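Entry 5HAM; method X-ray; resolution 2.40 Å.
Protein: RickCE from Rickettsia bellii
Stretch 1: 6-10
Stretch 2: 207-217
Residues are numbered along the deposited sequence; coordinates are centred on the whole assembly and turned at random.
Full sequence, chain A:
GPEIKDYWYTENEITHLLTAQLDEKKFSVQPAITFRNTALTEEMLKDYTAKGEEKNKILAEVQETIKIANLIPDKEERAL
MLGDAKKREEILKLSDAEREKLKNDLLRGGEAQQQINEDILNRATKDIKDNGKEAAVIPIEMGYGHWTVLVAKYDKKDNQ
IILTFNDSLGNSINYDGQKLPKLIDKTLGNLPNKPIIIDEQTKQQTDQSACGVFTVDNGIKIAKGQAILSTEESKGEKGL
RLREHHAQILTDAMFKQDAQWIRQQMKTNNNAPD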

ATOM      1  N   ASP A   6      -8.709 -12.748   2.694  1.00 45.09           N
ATOM      2  CA  ASP A   6      -9.183 -13.675   3.717  1.00 59.57           C
ATOM      3  C   ASP A   6      -8.559 -13.329   5.067  1.00 64.74           C
ATOM      4  O   ASP A   6      -9.087 -12.507   5.817  1.00 68.90           O
ATOM      5  N   TYR A   7      -7.430 -13.954   5.374  1.00 57.97           N
ATOM      6  CA  TYR A   7      -6.600 -13.436   6.439  1.00 42.83           C
ATOM      7  C   TYR A   7      -6.199 -11.990   6.119  1.00 38.35           C
ATOM      8  O   TYR A   7      -6.218 -11.146   7.003  1.00 40.58           O
ATOM      9  N   TRP A   8      -5.863 -11.704   4.859  1.00 28.35           N
ATOM     10  CA  TRP A   8      -5.322 -10.392   4.502  1.00 27.48           C
ATOM     11  C   TRP A   8      -6.378  -9.309   4.583  1.00 29.84           C
ATOM     12  O   TRP A   8      -7.420  -9.412   3.953  1.00 35.23           O
ATOM     13  N   TYR A   9      -6.096  -8.277   5.372  1.00 29.15           N
ATOM     14  CA  TYR A   9      -6.993  -7.135   5.504  1.00 30.84           C
ATOM     15  C   TYR A   9      -7.066  -6.371   4.198  1.00 25.92           C
ATOM     16  O   TYR A   9      -6.075  -6.253   3.481  1.00 31.27           O
ATOM     17  N   THR A  10      -8.232  -5.820   3.906  1.00 24.71           N
ATOM     18  CA  THR A  10      -8.338  -4.875   2.812  1.00 30.17           C
ATOM     19  C   THR A  10      -8.457  -3.479   3.407  1.00 33.43           C
ATOM     20  O   THR A  10      -8.636  -3.328   4.620  1.00 39.54           O
ATOM     21  N   ASP A 207       4.707 -12.399   8.944  1.00 34.25           N
ATOM     22  CA  ASP A 207       3.625 -12.835   8.076  1.00 37.65           C
ATOM     23  C   ASP A 207       2.979 -11.627   7.415  1.00 36.50           C
ATOM     24  O   ASP A 207       2.520 -10.704   8.098  1.00 35.05           O
ATOM     25  N   GLN A 208       2.937 -11.637   6.087  1.00 29.30           N
ATOM     26  CA  GLN A 208       2.284 -10.558   5.363  1.00 30.72           C
ATOM     27  C   GLN A 208       0.787 -10.517   5.687  1.00 24.98           C
ATOM     28  O   GLN A 208       0.146  -9.484   5.549  1.00 26.13           O
ATOM     29  N   SER A 209       0.238 -11.634   6.142  1.00 23.43           N
ATOM     30  CA  SER A 209      -1.153 -11.653   6.574  1.00 32.02           C
ATOM     31  C   SER A 209      -1.388 -10.696   7.747  1.00 32.67           C
ATOM     32  O   SER A 209      -2.495 -10.198   7.940  1.00 31.88           O
ATOM     33  N   ALA A 210      -0.343 -10.444   8.528  1.00 25.30           N
ATOM     34  CA  ALA A 210      -0.498  -9.681   9.760  1.00 25.18           C
ATOM     35  C   ALA A 210      -0.318  -8.172   9.571  1.00 27.04           C
ATOM     36  O   ALA A 210      -0.605  -7.403  10.495  1.00 27.32           O
ATOM     37  N   CYS A 211       0.127  -7.759   8.378  1.00 21.85           N
ATOM     38  CA  CYS A 211       0.304  -6.327   8.051  1.00 19.39           C
ATOM     39  C   CYS A 211      -0.877  -5.429   8.377  1.00 22.12           C
ATOM     40  O   CYS A 211      -0.698  -4.352   8.937  1.00 28.85           O
ATOM     41  N   GLY A 212      -2.084  -5.857   8.028  1.00 23.01           N
ATOM     42  CA  GLY A 212      -3.253  -5.040   8.301  1.00 21.32           C
ATOM     43  C   GLY A 212      -3.598  -4.999   9.781  1.00 28.32           C
ATOM     44  O   GLY A 212      -4.083  -3.975  10.293  1.00 22.91           O
ATOM     45  N   VAL A 213      -3.345  -6.109  10.475  1.00 24.60           N
ATOM     46  CA  VAL A 213      -3.622  -6.176  11.902  1.00 24.58           C
ATOM     47  C   VAL A 213      -2.808  -5.110  12.633  1.00 30.25           C
ATOM     48  O   VAL A 213      -3.358  -4.312  13.395  1.00 37.56           O
ATOM     49  N   PHE A 214      -1.502  -5.084  12.368  1.00 24.65           N
ATOM     50  CA  PHE A 214      -0.590  -4.145  13.024  1.00 24.48           C
ATOM     51  C   PHE A 214      -0.651  -2.714  12.491  1.00 27.80           C
ATOM     52  O   PHE A 214      -0.402  -1.757  13.235  1.00 24.71           O
ATOM     53  N   THR A 215      -0.949  -2.564  11.202  1.00 26.91           N
ATOM     54  CA  THR A 215      -1.205  -1.251  10.639  1.00 22.67           C
ATOM     55  C   THR A 215      -2.257  -0.535  11.479  1.00 23.53           C
ATOM     56  O   THR A 215      -2.106   0.629  11.828  1.00 23.76           O
ATOM     57  N   VAL A 216      -3.314  -1.254  11.826  1.00 24.45           N
ATOM     58  CA  VAL A 216      -4.392  -0.656  12.583  1.00 26.78           C
ATOM     59  C   VAL A 216      -3.913  -0.308  13.984  1.00 23.08           C
ATOM     60  O   VAL A 216      -4.101   0.812  14.455  1.00 25.52           O
ATOM     61  N   ASP A 217      -3.293  -1.270  14.647  1.00 25.28           N
ATOM     62  CA  ASP A 217      -2.851  -1.049  16.013  1.00 28.50           C
ATOM     63  C   ASP A 217      -1.774   0.041  16.110  1.00 23.41           C
ATOM     64  O   ASP A 217      -1.837   0.901  16.998  1.00 19.38           O
TER

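Two segments some 200 residues apart meet here, an N-terminal piece without regular helix or strand and a segment that runs into a helix, and they bury 388 Å² between them. No direct hydrogen bond crosses the contact. It rests on aromatic rings laid against helix backbone and aliphatic groups, with one water tying the main chains together.

The aromatic contacts with aliphatic carbons come first. Trp8 leaves its backbone sideways, but at chi1 near m and chi2 of 31° the end of the indole comes nearer to the other stretch. One face of it then covers Gln208 and Ser209. Gln208 CG lies 3.9 Å from the centroid of the six-membered ring of Trp8, and Ser209 CA lies 3.9 Å from the centroid of the five-membered ring; both are CH-pi contacts over the face. The closest approaches are 3.5 Å from Trp8 CH2 to Gln208 CG and 3.6 Å from Trp8 NE1 to Ser209 CA. Gln208 points toward the other stretch, with chi1 t; its methylene CG sits over the six-membered ring, and the amide NE2 also comes close, 3.5 Å from Trp8 CZ3. The rule is that a polar residue can offer an aliphatic carbon to an aromatic face. Ser209, chi1 p, points sideways and adds its CB, 3.6 Å from Trp8 NE1.

Apolar packing continues at Tyr9, which points toward the helix with chi1 m and chi2 of 26° and gives up 91 Å² to it, the most of any residue here. Its ring lies along the first part of the helix, with Val213 N over one face and Val216 CG2 at the edge. Val213, chi1 t, places CG2 3.7 Å from Tyr9 CZ, while Val216, also t, reaches Tyr9 CE2 with its CG2 at 4.3 Å, a looser touch. The hydroxyl of Tyr9 is satisfied elsewhere in the structure.

This close approach depends on Gly212. Tyr9 CD2 comes within 3.3 Å of Gly212 C, and the two CA atoms are 5.1 Å apart. An ideal CB on Gly212 would point toward the other stretch and fall 2.3 Å from Tyr9 CB, a clash, so the absent side chain is what makes room for the tyrosine.

Tyr7 contributes less. Its CB points toward the helix stretch and sits 4.0 Å from Ser209 CB, with chi1 at -111°, between wells.

The polar link is water 1. The O of water 1 accepts from Tyr9 N at 2.9 Å and from Gly212 N at 2.9 Å, and donates to Ser209 O at 2.7 Å. Thus one water satisfies main-chain groups on both stretches where no direct bond forms.

Other side chains serve their own segments. Thr215, chi1 m, has OG1 donating to Cys211 O at 2.7 Å, a bond back along the helix, and Thr10, pointing away with chi1 p, is an N-cap whose side chain caps a backbone N just past its stretch. Ala210 and Phe214 also point away from the contact.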

ATOM      1  CB  ASP A   6      -8.833 -15.103   3.313  1.00 59.84           C
ATOM      2  CG  ASP A   6      -8.862 -15.294   1.813  1.00 63.58           C
ATOM      3  OD1 ASP A   6      -8.018 -16.072   1.308  1.00 78.97           O
ATOM      4  OD2 ASP A   6      -9.703 -14.647   1.138  1.00 46.24           O
ATOM      5  CB  TYR A   7      -5.362 -14.309   6.681  1.00 41.25           C
ATOM      6  CG  TYR A   7      -5.456 -15.018   7.995  1.00 51.57           C
ATOM      7  CD1 TYR A   7      -6.628 -14.961   8.721  1.00 56.13           C
ATOM      8  CD2 TYR A   7      -4.389 -15.725   8.530  1.00 55.12           C
ATOM      9  CE1 TYR A   7      -6.765 -15.600   9.931  1.00 53.86           C
ATOM     10  CE2 TYR A   7      -4.514 -16.365   9.763  1.00 53.12           C
ATOM     11  CZ  TYR A   7      -5.717 -16.291  10.450  1.00 50.29           C
ATOM     12  OH  TYR A   7      -5.918 -16.901  11.658  1.00 51.98           O
ATOM     13  CB  TRP A   8      -4.668 -10.399   3.115  1.00 19.54           C
ATOM     14  CG  TRP A   8      -3.489 -11.327   3.022  1.00 23.37           C
ATOM     15  CD1 TRP A   8      -3.309 -12.497   3.711  1.00 23.96           C
ATOM     16  CD2 TRP A   8      -2.325 -11.163   2.205  1.00 22.30           C
ATOM     17  NE1 TRP A   8      -2.114 -13.075   3.365  1.00 24.09           N
ATOM     18  CE2 TRP A   8      -1.484 -12.275   2.444  1.00 27.86           C
ATOM     19  CE3 TRP A   8      -1.914 -10.192   1.283  1.00 25.86           C
ATOM     20  CZ2 TRP A   8      -0.254 -12.437   1.802  1.00 19.74           C
ATOM     21  CZ3 TRP A   8      -0.690 -10.347   0.650  1.00 21.89           C
ATOM     22  CH2 TRP A   8       0.127 -11.465   0.914  1.00 23.81           C
ATOM     23  CB  TYR A   9      -6.495  -6.144   6.562  1.00 28.23           C
ATOM     24  CG  TYR A   9      -6.709  -6.521   7.997  1.00 26.95           C
ATOM     25  CD1 TYR A   9      -6.823  -7.842   8.386  1.00 31.57           C
ATOM     26  CD2 TYR A   9      -6.787  -5.542   8.975  1.00 27.68           C
ATOM     27  CE1 TYR A   9      -7.013  -8.179   9.718  1.00 39.63           C
ATOM     28  CE2 TYR A   9      -6.983  -5.865  10.305  1.00 28.46           C
ATOM     29  CZ  TYR A   9      -7.092  -7.181  10.672  1.00 36.35           C
ATOM     30  OH  TYR A   9      -7.277  -7.506  11.993  1.00 39.21           O
ATOM     31  CB  THR A  10      -9.573  -5.160   1.990  1.00 28.79           C
ATOM     32  OG1 THR A  10     -10.721  -4.731   2.728  1.00 30.58           O
ATOM     33  CG2 THR A  10      -9.677  -6.650   1.743  1.00 29.41           C
ATOM     34  CB  ASP A 207       2.571 -13.612   8.859  1.00 49.64           C
ATOM     35  CG  ASP A 207       3.161 -14.767   9.631  1.00 70.96           C
ATOM     36  OD1 ASP A 207       4.398 -14.804   9.788  1.00 78.28           O
ATOM     37  OD2 ASP A 207       2.388 -15.633  10.088  1.00 81.60           O
ATOM     38  CB  GLN A 208       2.521 -10.659   3.846  1.00 29.42           C
ATOM     39  CG  GLN A 208       1.961  -9.465   3.073  1.00 27.87           C
ATOM     40  CD  GLN A 208       2.780  -9.125   1.850  1.00 35.28           C
ATOM     41  OE1 GLN A 208       3.920  -9.580   1.705  1.00 43.30           O
ATOM     42  NE2 GLN A 208       2.203  -8.324   0.953  1.00 29.25           N
ATOM     43  CB  SER A 209      -1.572 -13.072   6.971  1.00 33.99           C
ATOM     44  OG  SER A 209      -0.676 -13.612   7.928  1.00 35.83           O
ATOM     45  CB  ALA A 210       0.435 -10.217  10.859  1.00 21.88           C
ATOM     46  CB  CYS A 211       0.677  -6.132   6.578  1.00 21.38           C
ATOM     47  SG  CYS A 211       2.348  -6.695   6.217  1.00 31.35           S
ATOM     48  CB  VAL A 213      -3.291  -7.579  12.485  1.00 25.38           C
ATOM     49  CG1 VAL A 213      -3.827  -7.707  13.892  1.00 22.51           C
ATOM     50  CG2 VAL A 213      -3.879  -8.676  11.608  1.00 27.54           C
ATOM     51  CB  PHE A 214       0.843  -4.671  12.987  1.00 18.88           C
ATOM     52  CG  PHE A 214       1.108  -5.725  14.007  1.00 20.07           C
ATOM     53  CD1 PHE A 214       1.437  -5.375  15.310  1.00 20.56           C
ATOM     54  CD2 PHE A 214       1.001  -7.073  13.673  1.00 20.85           C
ATOM     55  CE1 PHE A 214       1.671  -6.330  16.266  1.00 21.82           C
ATOM     56  CE2 PHE A 214       1.225  -8.046  14.624  1.00 29.93           C
ATOM     57  CZ  PHE A 214       1.562  -7.673  15.933  1.00 25.28           C
ATOM     58  CB  THR A 215      -1.702  -1.360   9.186  1.00 23.80           C
ATOM     59  OG1 THR A 215      -0.597  -1.680   8.334  1.00 25.91           O
ATOM     60  CG2 THR A 215      -2.326  -0.042   8.720  1.00 15.80           C
ATOM     61  CB  VAL A 216      -5.617  -1.607  12.664  1.00 32.72           C
ATOM     62  CG1 VAL A 216      -6.633  -1.120  13.726  1.00 28.92           C
ATOM     63  CG2 VAL A 216      -6.263  -1.786  11.268  1.00 24.07           C
ATOM     64  CB  ASP A 217      -2.364  -2.348  16.632  1.00 26.91           C
ATOM     65  CG  ASP A 217      -2.356  -2.295  18.150  1.00 33.89           C
ATOM     66  OD1 ASP A 217      -3.439  -2.459  18.757  1.00 35.31           O
ATOM     67  OD2 ASP A 217      -1.264  -2.098  18.729  1.00 36.31           O
TER
HETATM   68  O   HOH W   1      -3.480  -8.002   6.630  1.00 24.41           O